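Local coordinates for hypothetical dTDP-4-dehydrorhamnose 3,5-epimerase (Sulfolobus tokodaii, PDB 2B9U), which probably catalyses the 3,5-epimerisation of dTDP-4-dehydro-6-deoxy-glucose to dTDP-4-dehydro-rhamnose, a step in making dTDP-L-rhamnose, at residues Leu8-Ile13 against Ala84-Lys89; Phe26-Phe31 against Ile72-Lys77. All blocks are in the same frame, centred on the assembly; numbering follows the deposited sequence.

Both interactions are buried in a single cupin-type jelly roll. Along the chain the order is 8-13, 26-31, 72-77 and 84-89, so the two partners of interaction 2 both fall between those of interaction 1. Strands 12-22 and 25-32 follow each other and are neighbours in one curled antiparallel sheet. Strand 70-75 also belongs to that sheet, while the next strand, 79-86, lies in the other. The contacts do not touch. Their centres are 22 Å apart, on opposite sides of the chain's centre. Interaction 1 joins the two sheets of the jelly roll. In interaction 2, strand 25-32 itself pairs with a strand of the second subunit, so this contact packs right behind the dimer interface.

Interaction 1. Residues Leu8-Ile13 against Ala84-Lys89; sequences LGMGII and AVDVRK
Asp86 OD1 takes two N-H groups, both from Arg88, which reach it from opposite faces of the carboxylate plane. Arg88 NE is 2.9 Å from Asp86 OD1, and the bond is nearly straight at 172°. The backbone N of Arg88 also lies 2.9 Å from Asp86 OD1 and closes an Asx turn. Arg88 NH2 meets Asp86 OD2 at 3.0 Å from well above the carboxylate plane. The salt bridge is thus side-on from the arginine, with one nitrogen to each oxygen. Thr93 OG1 and Ser91 OG also hydrogen-bond to Asp86 OD2. With both oxygens held, the carboxylate has little freedom to turn, and the charge of Arg88 probably stabilises its ionised form.

The methionine of the hairpin reaches the same residue. Met10 CG lies beside the backbone N and chi2 is extended (180°), which carries SD out to 4.0 Å from Asp86 CB; the chain bends only at the last torsion, which turns CE. Met10 O comes obliquely to the guanidinium, 3.7 Å from Arg88 NH2, without a hydrogen bond. The apolar half is simpler. Ile12 CD1 presses on Ala84 CB at 3.7 Å, and Phe116 touches both residues as well as Met10 and Arg88. Val98 packs on Met10 and Ile12.

Met10 and Gly11 are the two central residues of a type I' turn, closed by Ile12 N to Gly9 O at 3.0 Å. This is the tip of a beta hairpin, strands 3-9 and 12-22, set against the end of strand 79-86, and it joins the two sheets of the cupin jelly roll.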
ATOM      1  N   LEU A   8     -18.122  11.956  -5.306  1.00 29.94           N
ATOM      2  CA  LEU A   8     -17.845  13.346  -4.940  1.00 29.53           C
ATOM      3  C   LEU A   8     -17.978  14.317  -6.120  1.00 29.20           C
ATOM      4  O   LEU A   8     -17.721  15.514  -5.987  1.00 29.03           O
ATOM      5  CB  LEU A   8     -16.474  13.471  -4.258  1.00 29.12           C
ATOM      6  CG  LEU A   8     -16.169  12.580  -3.034  1.00 29.62           C
ATOM      7  CD1 LEU A   8     -14.876  13.026  -2.403  1.00 29.16           C
ATOM      8  CD2 LEU A   8     -17.276  12.559  -1.958  1.00 29.41           C
ATOM      9  N   GLY A   9     -18.402  13.796  -7.269  1.00 29.75           N
ATOM     10  CA  GLY A   9     -18.506  14.588  -8.488  1.00 29.46           C
ATOM     11  C   GLY A   9     -17.378  14.324  -9.464  1.00 29.70           C
ATOM     12  O   GLY A   9     -16.246  14.056  -9.056  1.00 29.65           O
ATOM     13  N   MET A  10     -17.704  14.387 -10.756  1.00 29.74           N
ATOM     14  CA  MET A  10     -16.730  14.378 -11.875  1.00 29.71           C
ATOM     15  C   MET A  10     -15.944  13.077 -12.039  1.00 29.10           C
ATOM     16  O   MET A  10     -14.924  13.063 -12.713  1.00 29.16           O
ATOM     17  CB  MET A  10     -15.722  15.546 -11.793  1.00 29.99           C
ATOM     18  CG  MET A  10     -16.218  16.884 -11.297  1.00 32.29           C
ATOM     19  SD  MET A  10     -14.841  18.067 -11.299  1.00 36.70           S
ATOM     20  CE  MET A  10     -14.369  18.093  -9.575  1.00 34.85           C
ATOM     21  N   GLY A  11     -16.403  11.997 -11.416  1.00 28.99           N
ATOM     22  CA  GLY A  11     -15.684  10.725 -11.447  1.00 28.42           C
ATOM     23  C   GLY A  11     -14.815  10.453 -10.226  1.00 28.29           C
ATOM     24  O   GLY A  11     -14.186   9.397 -10.128  1.00 28.27           O
ATOM     25  N   ILE A  12     -14.796  11.399  -9.290  1.00 28.24           N
ATOM     26  CA  ILE A  12     -14.018  11.280  -8.047  1.00 27.61           C
ATOM     27  C   ILE A  12     -14.873  10.490  -7.060  1.00 27.46           C
ATOM     28  O   ILE A  12     -16.077  10.758  -6.916  1.00 27.26           O
ATOM     29  CB  ILE A  12     -13.644  12.687  -7.454  1.00 27.75           C
ATOM     30  CG1 ILE A  12     -12.923  13.566  -8.489  1.00 27.63           C
ATOM     31  CG2 ILE A  12     -12.831  12.571  -6.141  1.00 27.32           C
ATOM     32  CD1 ILE A  12     -11.512  13.141  -8.818  1.00 29.77           C
ATOM     33  N   ILE A  13     -14.255   9.510  -6.394  1.00 26.24           N
ATOM     34  CA  ILE A  13     -14.970   8.620  -5.505  1.00 25.32           C
ATOM     35  C   ILE A  13     -14.246   8.521  -4.169  1.00 25.49           C
ATOM     36  O   ILE A  13     -13.026   8.345  -4.126  1.00 24.34           O
ATOM     37  CB  ILE A  13     -15.148   7.197  -6.115  1.00 25.99           C
ATOM     38  CG1 ILE A  13     -15.943   7.261  -7.435  1.00 26.07           C
ATOM     39  CG2 ILE A  13     -15.865   6.289  -5.127  1.00 23.82           C
ATOM     40  CD1 ILE A  13     -16.237   5.922  -8.079  1.00 27.98           C
ATOM     41  N   ALA A  84      -8.125  17.145  -5.968  1.00 24.76           N
ATOM     42  CA  ALA A  84      -8.116  16.720  -7.372  1.00 24.95           C
ATOM     43  C   ALA A  84      -8.730  17.824  -8.212  1.00 25.75           C
ATOM     44  O   ALA A  84      -9.820  18.276  -7.900  1.00 25.45           O
ATOM     45  CB  ALA A  84      -8.924  15.466  -7.532  1.00 24.36           C
ATOM     46  N   VAL A  85      -8.058  18.222  -9.287  1.00 26.93           N
ATOM     47  CA  VAL A  85      -8.500  19.347 -10.115  1.00 29.09           C
ATOM     48  C   VAL A  85      -8.764  18.874 -11.542  1.00 30.30           C
ATOM     49  O   VAL A  85      -7.871  18.289 -12.168  1.00 30.52           O
ATOM     50  CB  VAL A  85      -7.437  20.489 -10.140  1.00 28.73           C
ATOM     51  CG1 VAL A  85      -7.919  21.659 -11.000  1.00 29.29           C
ATOM     52  CG2 VAL A  85      -7.121  20.979  -8.717  1.00 28.19           C
ATOM     53  N   ASP A  86      -9.983  19.103 -12.046  1.00 31.95           N
ATOM     54  CA  ASP A  86     -10.310  18.753 -13.440  1.00 33.97           C
ATOM     55  C   ASP A  86      -9.497  19.604 -14.376  1.00 34.84           C
ATOM     56  O   ASP A  86      -9.683  20.826 -14.421  1.00 35.71           O
ATOM     57  CB  ASP A  86     -11.801  18.938 -13.741  1.00 34.27           C
ATOM     58  CG  ASP A  86     -12.232  18.297 -15.070  1.00 35.43           C
ATOM     59  OD1 ASP A  86     -11.383  17.945 -15.915  1.00 36.17           O
ATOM     60  OD2 ASP A  86     -13.451  18.126 -15.265  1.00 38.33           O
ATOM     61  N   VAL A  87      -8.582  18.966 -15.104  1.00 35.96           N
ATOM     62  CA  VAL A  87      -7.735  19.662 -16.072  1.00 37.37           C
ATOM     63  C   VAL A  87      -7.985  19.174 -17.512  1.00 38.61           C
ATOM     64  O   VAL A  87      -7.106  19.263 -18.377  1.00 38.54           O
ATOM     65  CB  VAL A  87      -6.210  19.588 -15.710  1.00 37.22           C
ATOM     66  CG1 VAL A  87      -5.932  20.243 -14.357  1.00 37.00           C
ATOM     67  CG2 VAL A  87      -5.675  18.140 -15.772  1.00 36.85           C
ATOM     68  N   ARG A  88      -9.185  18.649 -17.748  1.00 40.40           N
ATOM     69  CA  ARG A  88      -9.650  18.324 -19.104  1.00 42.08           C
ATOM     70  C   ARG A  88     -10.355  19.548 -19.690  1.00 43.07           C
ATOM     71  O   ARG A  88     -11.435  19.931 -19.238  1.00 42.99           O
ATOM     72  CB  ARG A  88     -10.613  17.131 -19.073  1.00 41.92           C
ATOM     73  CG  ARG A  88     -10.052  15.877 -18.436  1.00 41.70           C
ATOM     74  CD  ARG A  88     -11.143  14.881 -18.095  1.00 41.47           C
ATOM     75  NE  ARG A  88     -12.010  15.348 -17.017  1.00 41.89           N
ATOM     76  CZ  ARG A  88     -12.974  14.621 -16.462  1.00 43.16           C
ATOM     77  NH1 ARG A  88     -13.199  13.383 -16.886  1.00 44.86           N
ATOM     78  NH2 ARG A  88     -13.708  15.120 -15.477  1.00 42.43           N
ATOM     79  N   LYS A  89      -9.735  20.162 -20.688  1.00 45.34           N
ATOM     80  CA  LYS A  89     -10.249  21.399 -21.295  1.00 47.15           C
ATOM     81  C   LYS A  89     -11.739  21.389 -21.663  1.00 48.06           C
ATOM     82  O   LYS A  89     -12.454  22.359 -21.383  1.00 48.33           O
ATOM     83  CB  LYS A  89      -9.411  21.782 -22.510  1.00 47.63           C
ATOM     84  CG  LYS A  89      -8.316  22.797 -22.208  1.00 49.12           C
ATOM     85  CD  LYS A  89      -7.520  23.175 -23.468  1.00 51.50           C
ATOM     86  CE  LYS A  89      -8.322  24.110 -24.391  1.00 52.87           C
ATOM     87  NZ  LYS A  89      -8.702  25.399 -23.729  1.00 52.73           N
TER

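Interaction 2. Residues Phe26-Phe31 against Ile72-Lys77; sequences FFLEVF and IIFVPK
Val30 fits its fork onto the flat ring of Phe74, the two side chains coming from opposite directions. Val30 CG1 is the main bump. It sits over the middle of one face, 3.8 Å from the centroid of the Phe74 ring and 9° off the normal, as a CH-pi contact. This branch is anti to the backbone N (chi1 180°), while the other drops onto the ring's far end, with Val30 CG2 3.9 Å from Phe74 CZ. The opposite face of the ring is backed by its own chain: Pro76 N lies over the centre. The ring is therefore a slab held between valine and proline. Leu28 comes obliquely to its end, with CD1 4.5 Å from Phe74 CZ.

Strands 26-31 and 72-75 run roughly antiparallel (149°) and 9.7 Å apart at closest approach. They share no hydrogen bonds and meet through side chains, across the inside of a curled sheet of the jelly roll. Met109 of strand 109-112 touches Val30, Ile72 and Phe74. An alanine in place of Phe74 would probably leave Val30 CG1 without its ring face and open a gap between Val30 and Pro76.

Next along the strands, Ile72 CD1 comes obliquely to the Phe31 ring, 4.4 Å from Phe31 CD1, and Phe36 makes an edge-to-face stack with the same ring. Strand 26-31 also pairs antiparallel with a strand of the second subunit, whose Met49 packs on Val30.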
ATOM      1  N   PHE A  26      -5.386  -3.016  15.127  1.00 19.25           N
ATOM      2  CA  PHE A  26      -6.518  -3.102  14.198  1.00 18.58           C
ATOM      3  C   PHE A  26      -6.141  -3.637  12.826  1.00 19.06           C
ATOM      4  O   PHE A  26      -4.972  -3.658  12.462  1.00 18.24           O
ATOM      5  CB  PHE A  26      -7.279  -1.758  14.066  1.00 18.66           C
ATOM      6  CG  PHE A  26      -6.420  -0.587  13.627  1.00 19.55           C
ATOM      7  CD1 PHE A  26      -6.188  -0.339  12.266  1.00 20.54           C
ATOM      8  CD2 PHE A  26      -5.865   0.284  14.570  1.00 17.98           C
ATOM      9  CE1 PHE A  26      -5.404   0.757  11.854  1.00 17.70           C
ATOM     10  CE2 PHE A  26      -5.095   1.384  14.160  1.00 17.17           C
ATOM     11  CZ  PHE A  26      -4.870   1.616  12.813  1.00 18.00           C
ATOM     12  N   PHE A  27      -7.161  -4.041  12.072  1.00 19.19           N
ATOM     13  CA  PHE A  27      -7.003  -4.599  10.731  1.00 19.89           C
ATOM     14  C   PHE A  27      -8.014  -4.003   9.762  1.00 19.40           C
ATOM     15  O   PHE A  27      -9.151  -3.702  10.139  1.00 20.24           O
ATOM     16  CB  PHE A  27      -7.169  -6.120  10.760  1.00 19.45           C
ATOM     17  CG  PHE A  27      -6.926  -6.783   9.420  1.00 21.10           C
ATOM     18  CD1 PHE A  27      -5.650  -7.213   9.060  1.00 22.80           C
ATOM     19  CD2 PHE A  27      -7.976  -6.982   8.526  1.00 23.18           C
ATOM     20  CE1 PHE A  27      -5.425  -7.801   7.838  1.00 23.41           C
ATOM     21  CE2 PHE A  27      -7.752  -7.585   7.296  1.00 22.18           C
ATOM     22  CZ  PHE A  27      -6.471  -7.993   6.962  1.00 22.63           C
ATOM     23  N   LEU A  28      -7.594  -3.843   8.513  1.00 19.19           N
ATOM     24  CA  LEU A  28      -8.506  -3.532   7.429  1.00 19.60           C
ATOM     25  C   LEU A  28      -8.009  -4.020   6.089  1.00 20.02           C
ATOM     26  O   LEU A  28      -6.791  -4.032   5.817  1.00 17.89           O
ATOM     27  CB  LEU A  28      -8.759  -2.019   7.314  1.00 19.52           C
ATOM     28  CG  LEU A  28      -7.593  -1.071   7.038  1.00 19.43           C
ATOM     29  CD1 LEU A  28      -8.103   0.046   6.164  1.00 21.45           C
ATOM     30  CD2 LEU A  28      -6.992  -0.506   8.354  1.00 17.80           C
ATOM     31  N   GLU A  29      -8.976  -4.368   5.247  1.00 20.27           N
ATOM     32  CA  GLU A  29      -8.750  -4.494   3.818  1.00 21.39           C
ATOM     33  C   GLU A  29      -8.803  -3.098   3.218  1.00 21.40           C
ATOM     34  O   GLU A  29      -9.815  -2.391   3.329  1.00 21.18           O
ATOM     35  CB  GLU A  29      -9.782  -5.442   3.174  1.00 21.73           C
ATOM     36  CG  GLU A  29      -9.772  -6.817   3.818  1.00 23.11           C
ATOM     37  CD  GLU A  29     -10.825  -7.788   3.275  1.00 26.30           C
ATOM     38  OE1 GLU A  29     -11.988  -7.387   3.063  1.00 29.23           O
ATOM     39  OE2 GLU A  29     -10.477  -8.970   3.071  1.00 28.35           O
ATOM     40  N   VAL A  30      -7.705  -2.706   2.578  1.00 21.24           N
ATOM     41  CA  VAL A  30      -7.586  -1.395   1.991  1.00 21.61           C
ATOM     42  C   VAL A  30      -8.187  -1.379   0.565  1.00 22.94           C
ATOM     43  O   VAL A  30      -8.950  -0.491   0.232  1.00 22.52           O
ATOM     44  CB  VAL A  30      -6.114  -0.903   2.013  1.00 21.22           C
ATOM     45  CG1 VAL A  30      -5.975   0.483   1.386  1.00 20.79           C
ATOM     46  CG2 VAL A  30      -5.560  -0.933   3.453  1.00 19.22           C
ATOM     47  N   PHE A  31      -7.839  -2.374  -0.246  1.00 23.82           N
ATOM     48  CA  PHE A  31      -8.269  -2.456  -1.624  1.00 25.65           C
ATOM     49  C   PHE A  31      -8.503  -3.922  -1.966  1.00 25.47           C
ATOM     50  O   PHE A  31      -7.753  -4.785  -1.506  1.00 24.83           O
ATOM     51  CB  PHE A  31      -7.192  -1.829  -2.530  1.00 27.23           C
ATOM     52  CG  PHE A  31      -7.162  -2.385  -3.915  1.00 30.80           C
ATOM     53  CD1 PHE A  31      -8.023  -1.905  -4.884  1.00 35.01           C
ATOM     54  CD2 PHE A  31      -6.273  -3.395  -4.254  1.00 34.06           C
ATOM     55  CE1 PHE A  31      -8.005  -2.411  -6.166  1.00 35.46           C
ATOM     56  CE2 PHE A  31      -6.236  -3.899  -5.536  1.00 36.70           C
ATOM     57  CZ  PHE A  31      -7.115  -3.416  -6.493  1.00 36.85           C
ATOM     58  N   ILE A  72      -5.428   6.052  -6.385  1.00 19.79           N
ATOM     59  CA  ILE A  72      -6.127   5.827  -5.128  1.00 19.62           C
ATOM     60  C   ILE A  72      -5.180   6.273  -4.029  1.00 19.66           C
ATOM     61  O   ILE A  72      -4.085   5.722  -3.876  1.00 18.53           O
ATOM     62  CB  ILE A  72      -6.505   4.335  -4.905  1.00 20.66           C
ATOM     63  CG1 ILE A  72      -7.149   3.734  -6.157  1.00 21.32           C
ATOM     64  CG2 ILE A  72      -7.417   4.202  -3.693  1.00 19.72           C
ATOM     65  CD1 ILE A  72      -7.270   2.207  -6.100  1.00 24.10           C
ATOM     66  N   ILE A  73      -5.601   7.298  -3.288  1.00 19.37           N
ATOM     67  CA  ILE A  73      -4.775   7.924  -2.277  1.00 19.29           C
ATOM     68  C   ILE A  73      -5.220   7.447  -0.897  1.00 19.78           C
ATOM     69  O   ILE A  73      -6.407   7.487  -0.567  1.00 19.48           O
ATOM     70  CB  ILE A  73      -4.893   9.482  -2.345  1.00 18.80           C
ATOM     71  CG1 ILE A  73      -4.624   9.998  -3.776  1.00 17.90           C
ATOM     72  CG2 ILE A  73      -4.022  10.150  -1.276  1.00 17.87           C
ATOM     73  CD1 ILE A  73      -3.226   9.613  -4.417  1.00 12.49           C
ATOM     74  N   PHE A  74      -4.249   7.030  -0.091  1.00 19.13           N
ATOM     75  CA  PHE A  74      -4.512   6.411   1.205  1.00 19.27           C
ATOM     76  C   PHE A  74      -3.475   6.950   2.201  1.00 19.08           C
ATOM     77  O   PHE A  74      -2.298   7.133   1.851  1.00 19.10           O
ATOM     78  CB  PHE A  74      -4.493   4.871   1.044  1.00 19.14           C
ATOM     79  CG  PHE A  74      -4.594   4.096   2.341  1.00 20.25           C
ATOM     80  CD1 PHE A  74      -5.699   4.236   3.181  1.00 20.07           C
ATOM     81  CD2 PHE A  74      -3.585   3.205   2.706  1.00 19.43           C
ATOM     82  CE1 PHE A  74      -5.794   3.506   4.374  1.00 19.47           C
ATOM     83  CE2 PHE A  74      -3.673   2.476   3.896  1.00 19.51           C
ATOM     84  CZ  PHE A  74      -4.773   2.633   4.736  1.00 18.36           C
ATOM     85  N   VAL A  75      -3.934   7.257   3.411  1.00 18.80           N
ATOM     86  CA  VAL A  75      -3.120   7.873   4.469  1.00 18.51           C
ATOM     87  C   VAL A  75      -3.089   7.021   5.746  1.00 18.68           C
ATOM     88  O   VAL A  75      -3.894   7.235   6.666  1.00 19.41           O
ATOM     89  CB  VAL A  75      -3.597   9.330   4.783  1.00 18.97           C
ATOM     90  CG1 VAL A  75      -2.653  10.017   5.786  1.00 18.00           C
ATOM     91  CG2 VAL A  75      -3.696  10.143   3.474  1.00 18.23           C
ATOM     92  N   PRO A  76      -2.193   6.017   5.790  1.00 19.02           N
ATOM     93  CA  PRO A  76      -2.038   5.193   7.000  1.00 19.63           C
ATOM     94  C   PRO A  76      -1.464   5.909   8.237  1.00 19.42           C
ATOM     95  O   PRO A  76      -1.632   5.401   9.346  1.00 19.20           O
ATOM     96  CB  PRO A  76      -1.114   4.042   6.540  1.00 19.08           C
ATOM     97  CG  PRO A  76      -0.417   4.582   5.355  1.00 18.24           C
ATOM     98  CD  PRO A  76      -1.341   5.533   4.685  1.00 18.42           C
ATOM     99  N   LYS A  77      -0.777   7.042   8.059  1.00 19.97           N
ATOM    100  CA  LYS A  77      -0.305   7.841   9.199  1.00 20.42           C
ATOM    101  C   LYS A  77      -0.435   9.336   8.897  1.00 20.41           C
ATOM    102  O   LYS A  77      -0.109   9.769   7.818  1.00 19.26           O
ATOM    103  CB  LYS A  77       1.139   7.484   9.575  1.00 21.22           C
ATOM    104  CG  LYS A  77       1.662   8.142  10.876  1.00 23.42           C
ATOM    105  CD  LYS A  77       3.041   7.587  11.259  1.00 28.23           C
ATOM    106  CE  LYS A  77       3.382   7.846  12.752  1.00 28.43           C
ATOM    107  NZ  LYS A  77       3.560   9.318  13.033  1.00 31.26           N
TER